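Local structure of glutathione S-transferase omega-like 2 (Saccharomyces cerevisiae, 5LKB) at residues Ile178-Asn182 with Thr197-Pro201; Thr226-Glu230 with His350-Asn354. The protein acts as a glutathione-dependent thiol transferase and as a reductase of dehydroascorbate and dimethylarsinic acid, and reacts with glutathionyl-(hydro)quinones. One frame throughout, in Å; residues are numbered along the deposited sequence.

Contact 1 of 2, residues Ile178-Asn182 with Thr197-Pro201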
ATOM      1  N   ILE A 178     -12.140  25.992  13.770  1.00 16.36           N
ATOM      2  CA  ILE A 178     -13.471  25.605  13.316  1.00 16.51           C
ATOM      3  C   ILE A 178     -14.577  25.992  14.313  1.00 17.23           C
ATOM      4  O   ILE A 178     -15.734  26.167  13.915  1.00 16.82           O
ATOM      5  CB  ILE A 178     -13.476  24.105  12.903  1.00 18.17           C
ATOM      6  CG1 ILE A 178     -13.220  23.198  14.115  1.00 17.55           C
ATOM      7  CG2 ILE A 178     -12.544  23.908  11.733  1.00 17.43           C
ATOM      8  CD1 ILE A 178     -13.126  21.683  13.708  1.00 16.29           C
ATOM      9  N   ARG A 179     -14.231  26.127  15.595  1.00 17.20           N
ATOM     10  CA  ARG A 179     -15.187  26.644  16.565  1.00 18.30           C
ATOM     11  C   ARG A 179     -15.381  28.133  16.340  1.00 17.73           C
ATOM     12  O   ARG A 179     -16.517  28.632  16.373  1.00 17.79           O
ATOM     13  CB  ARG A 179     -14.672  26.346  17.976  1.00 19.10           C
ATOM     14  CG  ARG A 179     -14.800  24.889  18.428  1.00 20.38           C
ATOM     15  CD  ARG A 179     -16.240  24.385  18.475  1.00 21.07           C
ATOM     16  NE  ARG A 179     -16.334  22.917  18.612  1.00 22.02           N
ATOM     17  CZ  ARG A 179     -16.335  22.244  19.743  1.00 21.63           C
ATOM     18  NH1 ARG A 179     -16.267  22.904  20.921  1.00 28.88           N
ATOM     19  NH2 ARG A 179     -16.433  20.918  19.736  1.00 22.92           N
ATOM     20  N   ILE A 180     -14.298  28.855  16.055  1.00 16.83           N
ATOM     21  CA  ILE A 180     -14.457  30.289  15.747  1.00 17.92           C
ATOM     22  C   ILE A 180     -15.377  30.477  14.549  1.00 18.09           C
ATOM     23  O   ILE A 180     -16.324  31.290  14.576  1.00 17.95           O
ATOM     24  CB  ILE A 180     -13.089  30.947  15.548  1.00 15.96           C
ATOM     25  CG1 ILE A 180     -12.242  30.885  16.814  1.00 18.40           C
ATOM     26  CG2 ILE A 180     -13.219  32.431  15.089  1.00 20.09           C
ATOM     27  CD1 ILE A 180     -10.772  31.357  16.622  1.00 20.12           C
ATOM     28  N   LEU A 181     -15.120  29.736  13.457  1.00 18.02           N
ATOM     29  CA  LEU A 181     -15.927  29.899  12.258  1.00 14.54           C
ATOM     30  C   LEU A 181     -17.349  29.549  12.523  1.00 16.61           C
ATOM     31  O   LEU A 181     -18.228  30.148  11.937  1.00 20.29           O
ATOM     32  CB  LEU A 181     -15.357  28.975  11.164  1.00 16.45           C
ATOM     33  CG  LEU A 181     -13.946  29.342  10.704  1.00 16.26           C
ATOM     34  CD1 LEU A 181     -13.421  28.300   9.757  1.00 18.65           C
ATOM     35  CD2 LEU A 181     -13.790  30.714  10.041  1.00 18.17           C
ATOM     36  N   ASN A 182     -17.619  28.536  13.349  1.00 19.54           N
ATOM     37  CA  ASN A 182     -18.980  28.119  13.594  1.00 19.70           C
ATOM     38  C   ASN A 182     -19.726  29.055  14.567  1.00 19.51           C
ATOM     39  O   ASN A 182     -20.956  29.015  14.582  1.00 22.01           O
ATOM     40  CB  ASN A 182     -19.047  26.680  14.108  1.00 22.08           C
ATOM     41  CG  ASN A 182     -20.463  26.201  14.282  1.00 19.75           C
ATOM     42  OD1 ASN A 182     -21.196  26.015  13.282  1.00 20.08           O
ATOM     43  ND2 ASN A 182     -20.864  25.953  15.528  1.00 24.76           N
ATOM     44  N   THR A 197     -26.960  27.613  10.229  1.00 37.55           N
ATOM     45  CA  THR A 197     -26.212  26.369  10.264  1.00 32.63           C
ATOM     46  C   THR A 197     -25.404  26.329  11.558  1.00 24.20           C
ATOM     47  O   THR A 197     -24.755  27.312  11.922  1.00 28.19           O
ATOM     48  CB  THR A 197     -25.284  26.302   9.048  1.00 33.22           C
ATOM     49  OG1 THR A 197     -26.053  26.184   7.842  1.00 40.22           O
ATOM     50  CG2 THR A 197     -24.426  25.122   9.116  1.00 34.49           C
ATOM     51  N   ASP A 198     -25.489  25.200  12.269  1.00 24.53           N
ATOM     52  CA  ASP A 198     -24.751  24.993  13.506  1.00 23.89           C
ATOM     53  C   ASP A 198     -24.103  23.613  13.505  1.00 23.51           C
ATOM     54  O   ASP A 198     -24.787  22.590  13.634  1.00 21.75           O
ATOM     55  CB  ASP A 198     -25.689  25.143  14.722  1.00 22.35           C
ATOM     56  CG  ASP A 198     -24.933  25.242  16.028  1.00 26.87           C
ATOM     57  OD1 ASP A 198     -23.687  24.992  16.109  1.00 22.79           O
ATOM     58  OD2 ASP A 198     -25.587  25.587  17.065  1.00 30.48           O
ATOM     59  N   LEU A 199     -22.790  23.610  13.439  1.00 18.84           N
ATOM     60  CA  LEU A 199     -22.007  22.369  13.376  1.00 19.90           C
ATOM     61  C   LEU A 199     -21.745  21.767  14.749  1.00 23.18           C
ATOM     62  O   LEU A 199     -21.256  20.645  14.860  1.00 19.41           O
ATOM     63  CB  LEU A 199     -20.726  22.656  12.593  1.00 19.77           C
ATOM     64  CG  LEU A 199     -20.959  22.997  11.120  1.00 19.26           C
ATOM     65  CD1 LEU A 199     -19.729  23.576  10.504  1.00 18.21           C
ATOM     66  CD2 LEU A 199     -21.397  21.807  10.344  1.00 20.46           C
ATOM     67  N   VAL A 200     -22.106  22.461  15.817  1.00 20.09           N
ATOM     68  CA  VAL A 200     -21.896  21.989  17.189  1.00 20.75           C
ATOM     69  C   VAL A 200     -23.170  22.316  17.986  1.00 25.30           C
ATOM     70  O   VAL A 200     -23.137  23.112  18.947  1.00 23.46           O
ATOM     71  CB  VAL A 200     -20.655  22.634  17.801  1.00 21.72           C
ATOM     72  CG1 VAL A 200     -20.327  21.919  19.083  1.00 21.98           C
ATOM     73  CG2 VAL A 200     -19.448  22.540  16.819  1.00 22.96           C
ATOM     74  N   PRO A 201     -24.304  21.735  17.617  1.00 21.70           N
ATOM     75  CA  PRO A 201     -25.553  22.006  18.364  1.00 29.93           C
ATOM     76  C   PRO A 201     -25.475  21.570  19.822  1.00 29.84           C
ATOM     77  O   PRO A 201     -24.921  20.529  20.177  1.00 26.48           O
ATOM     78  CB  PRO A 201     -26.615  21.192  17.611  1.00 27.01           C
ATOM     79  CG  PRO A 201     -25.869  20.209  16.773  1.00 33.14           C
ATOM     80  CD  PRO A 201     -24.514  20.796  16.505  1.00 26.16           C
TER
HETATM   81  O   HOH W   1     -23.861  28.189  14.849  1.00 37.48           O

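Contact 2 of 2, residues Thr226-Glu230 with His350-Asn354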
ATOM      1  N   THR A 226       1.334   6.255  13.459  1.00 13.81           N
ATOM      2  CA  THR A 226       1.672   5.032  12.726  1.00 16.12           C
ATOM      3  C   THR A 226       2.720   5.308  11.652  1.00 15.65           C
ATOM      4  O   THR A 226       3.747   4.640  11.614  1.00 14.78           O
ATOM      5  CB  THR A 226       0.404   4.440  12.112  1.00 15.20           C
ATOM      6  OG1 THR A 226      -0.557   4.138  13.111  1.00 15.88           O
ATOM      7  CG2 THR A 226       0.728   3.180  11.343  1.00 15.86           C
ATOM      8  N   GLY A 227       2.469   6.269  10.760  1.00 14.66           N
ATOM      9  CA  GLY A 227       3.329   6.414   9.600  1.00 15.30           C
ATOM     10  C   GLY A 227       4.653   7.066   9.890  1.00 15.86           C
ATOM     11  O   GLY A 227       5.626   6.828   9.169  1.00 17.85           O
ATOM     12  N   PHE A 228       4.688   7.939  10.907  1.00 14.93           N
ATOM     13  CA  PHE A 228       5.914   8.594  11.311  1.00 17.54           C
ATOM     14  C   PHE A 228       6.689   7.780  12.351  1.00 16.92           C
ATOM     15  O   PHE A 228       7.797   8.173  12.717  1.00 19.86           O
ATOM     16  CB  PHE A 228       5.613   9.980  11.879  1.00 17.34           C
ATOM     17  CG  PHE A 228       5.214  11.056  10.881  1.00 18.17           C
ATOM     18  CD1 PHE A 228       5.511  10.981   9.525  1.00 19.90           C
ATOM     19  CD2 PHE A 228       4.586  12.228  11.369  1.00 17.26           C
ATOM     20  CE1 PHE A 228       5.211  12.021   8.671  1.00 18.35           C
ATOM     21  CE2 PHE A 228       4.257  13.245  10.499  1.00 20.77           C
ATOM     22  CZ  PHE A 228       4.575  13.148   9.169  1.00 17.81           C
ATOM     23  N   ALA A 229       6.146   6.666  12.842  1.00 15.91           N
ATOM     24  CA  ALA A 229       6.964   5.827  13.731  1.00 15.15           C
ATOM     25  C   ALA A 229       8.244   5.412  13.038  1.00 18.51           C
ATOM     26  O   ALA A 229       8.259   5.069  11.839  1.00 18.29           O
ATOM     27  CB  ALA A 229       6.159   4.667  14.225  1.00 16.94           C
ATOM     28  N   GLU A 230       9.364   5.472  13.788  1.00 18.44           N
ATOM     29  CA  GLU A 230      10.646   5.005  13.283  1.00 19.75           C
ATOM     30  C   GLU A 230      11.144   3.764  13.966  1.00 19.66           C
ATOM     31  O   GLU A 230      12.196   3.266  13.569  1.00 24.11           O
ATOM     32  CB  GLU A 230      11.693   6.106  13.329  1.00 23.90           C
ATOM     33  CG  GLU A 230      11.196   7.351  12.561  1.00 30.35           C
ATOM     34  CD  GLU A 230      12.306   8.285  12.094  1.00 38.41           C
ATOM     35  OE1 GLU A 230      12.222   8.823  10.969  1.00 39.13           O
ATOM     36  OE2 GLU A 230      13.261   8.500  12.867  1.00 39.01           O
ATOM     37  N   HIS A 350       8.143  13.348   2.488  1.00 16.74           N
ATOM     38  CA  HIS A 350       8.556  12.508   3.603  1.00 15.82           C
ATOM     39  C   HIS A 350       9.663  11.574   3.129  1.00 17.25           C
ATOM     40  O   HIS A 350       9.451  10.388   2.850  1.00 17.29           O
ATOM     41  CB  HIS A 350       7.393  11.728   4.179  1.00 15.02           C
ATOM     42  CG  HIS A 350       6.361  12.595   4.749  1.00 14.84           C
ATOM     43  ND1 HIS A 350       5.038  12.263   4.814  1.00 15.42           N
ATOM     44  CD2 HIS A 350       6.476  13.825   5.308  1.00 16.52           C
ATOM     45  CE1 HIS A 350       4.369  13.243   5.381  1.00 16.89           C
ATOM     46  NE2 HIS A 350       5.223  14.204   5.691  1.00 16.55           N
ATOM     47  N   THR A 351      10.887  12.110   3.094  1.00 20.57           N
ATOM     48  CA  THR A 351      12.043  11.384   2.568  1.00 22.11           C
ATOM     49  C   THR A 351      12.399  10.151   3.364  1.00 21.26           C
ATOM     50  O   THR A 351      13.001   9.228   2.798  1.00 21.94           O
ATOM     51  CB  THR A 351      13.269  12.324   2.596  1.00 26.83           C
ATOM     52  OG1 THR A 351      12.890  13.601   2.060  1.00 31.66           O
ATOM     53  CG2 THR A 351      14.392  11.745   1.775  1.00 29.83           C
ATOM     54  N   ARG A 352      12.099  10.117   4.658  1.00 23.01           N
ATOM     55  CA  ARG A 352      12.419   8.945   5.463  1.00 25.15           C
ATOM     56  C   ARG A 352      11.401   7.831   5.324  1.00 23.96           C
ATOM     57  O   ARG A 352      11.620   6.722   5.837  1.00 27.36           O
ATOM     58  CB  ARG A 352      12.593   9.312   6.925  1.00 30.41           C
ATOM     59  CG  ARG A 352      13.743  10.310   7.146  1.00 34.35           C
ATOM     60  CD  ARG A 352      14.288  10.203   8.581  1.00 36.07           C
ATOM     61  NE  ARG A 352      13.319  10.727   9.521  1.00 46.40           N
ATOM     62  CZ  ARG A 352      13.080  12.029   9.694  1.00 57.22           C
ATOM     63  NH1 ARG A 352      13.751  12.927   8.981  1.00 62.59           N
ATOM     64  NH2 ARG A 352      12.168  12.450  10.577  1.00 54.61           N
ATOM     65  N   ILE A 353      10.332   8.079   4.581  1.00 18.70           N
ATOM     66  CA  ILE A 353       9.358   7.066   4.203  1.00 17.70           C
ATOM     67  C   ILE A 353       9.515   6.670   2.741  1.00 16.68           C
ATOM     68  O   ILE A 353       9.503   5.486   2.399  1.00 18.82           O
ATOM     69  CB  ILE A 353       7.931   7.579   4.490  1.00 17.36           C
ATOM     70  CG1 ILE A 353       7.673   7.731   5.984  1.00 16.70           C
ATOM     71  CG2 ILE A 353       6.885   6.603   3.898  1.00 17.46           C
ATOM     72  CD1 ILE A 353       6.421   8.520   6.277  1.00 16.71           C
ATOM     73  N   ASN A 354       9.627   7.646   1.865  1.00 17.82           N
ATOM     74  CA  ASN A 354       9.629   7.430   0.416  1.00 17.98           C
ATOM     75  C   ASN A 354      10.881   8.126  -0.076  1.00 18.11           C
ATOM     76  O   ASN A 354      10.827   9.297  -0.459  1.00 18.82           O
ATOM     77  CB  ASN A 354       8.345   7.990  -0.204  1.00 16.69           C
ATOM     78  CG  ASN A 354       8.181   7.691  -1.686  1.00 19.58           C
ATOM     79  OD1 ASN A 354       9.147   7.704  -2.472  1.00 21.08           O
ATOM     80  ND2 ASN A 354       6.942   7.394  -2.089  1.00 18.59           N
TER

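Contact 1 of 2, residues Ile178-Asn182 with Thr197-Pro201
The carboxamide of Asn-182 meets the loop 197-201 with both of its polar atoms, and illustrates how one amide can tie the end of a helix to a passing chain. Its OD1 accepts from the backbone N of Leu-199 at 2.9 Å; the N-H points almost straight at the oxygen, but arrives from above the carbonyl plane. Its ND2 donates to OD1 of Asp-198 at 3.0 Å; the acceptor lies in the amide plane, while ND2 meets Asp-198 OD1 on the anti side, tilted out of the carboxylate plane. The side chain reaches across because CG stands anti to the backbone N (chi1 -176°). Asp-198 OD1 is gripped twice: Val-200 N closes an Asx turn on it at 3.0 Å, approaching from the opposite face of the carboxylate to Asn-182 ND2. The turn thereby presents the oxygen that the amide needs.

A water lies between Asn-182 O (3.0 Å) and Thr-197 O (3.2 Å), the latter also accepting from Lys-59. Van der Waals contact completes the interface: Val-200 CG2 lies 3.6 Å from Arg-179 NE, while its CG1 sits over one guanidinium face, offset toward the rim. The charge of Arg-179 is met outside the loop, by Glu-285 through NE and Asp-209 through NH2.

In a thioredoxin-like glutathione transferase domain, helix 174-182 is thus joined to the linker running into the helical domain. The chemistry implies a directional link: donor and acceptor of one amide each find a complementary partner, so the carboxamide is fixed in its rotation about the CB-CG bond.

Contact 2 of 2, residues Thr226-Glu230 with His350-Asn354
Phe-228 points the edge of its ring at the face of His-350, a T-shaped pair in which the planes stand at 83° and the centroids are 5.0 Å apart. From CB, the side chain leaves with CG anti to the carbonyl carbon (chi1 -73°), which carries the ring toward the loop 350-354. On the way out, Phe-228 CD1 lies 4.2 Å from the methyl CD1 of Ile-353, near the ring plane. One atom further, Phe-228 CE1 comes to 3.6 Å from His-350 CE1, above the imidazole and offset toward its rim. At the tip, Phe-228 CZ lies 3.7 Å from His-350 NE2. The imidazole nitrogens have polar partners of their own: ND1 bonds to His-304 and NE2 to a glycerol, probably from the crystallisation liquor. The same Ile-353 methyl, CD1, also rests 3.4 Å from Gly-227 O.

Nearby, a salt bridge closes the other end of the contact: Arg-352 NE donates to Glu-230 OE1 at 2.6 Å, in the guanidinium plane and on the syn lone pair, with carboxylate and guanidinium planes nearly perpendicular. Were Glu-230 replaced by an alanine, Arg-352 NE would probably lose this carboxylate and its guanidinium would be freer to turn.

Within the fold, the contact joins residues 226-230, at the C-terminal end of the short helix that begins at 222, to the loop following helix 339-349. Phe-13 and Phe-305 also pack edge-to-face with Phe-228, while Thr-226 lies against helix 232-264. The second subunit comes close as well: its Leu-356 packs on Glu-230 and its Lys-306 on Asn-354.

Contacts 1 and 2 follow one another along the chain and lie on opposite sides of its centre, their own centres 34 Å apart and their nearest atoms about 20 Å apart, so neither touches the other. Contact 2 lies closer to the glutathione-binding residues than contact 1. In contact 1 the side chain of Arg-179 is about 9 Å from that of Glu-173 and about 10 Å from that of Ser-174. In contact 2 the Phe-228 side chain is about 6 Å from those of Arg-15 and Arg-155. The comparison separates two roles in the fold: 178-182 with 197-201 joins the thioredoxin-like part to the linker, whereas 226-230 with 350-354 lies beside the second subunit.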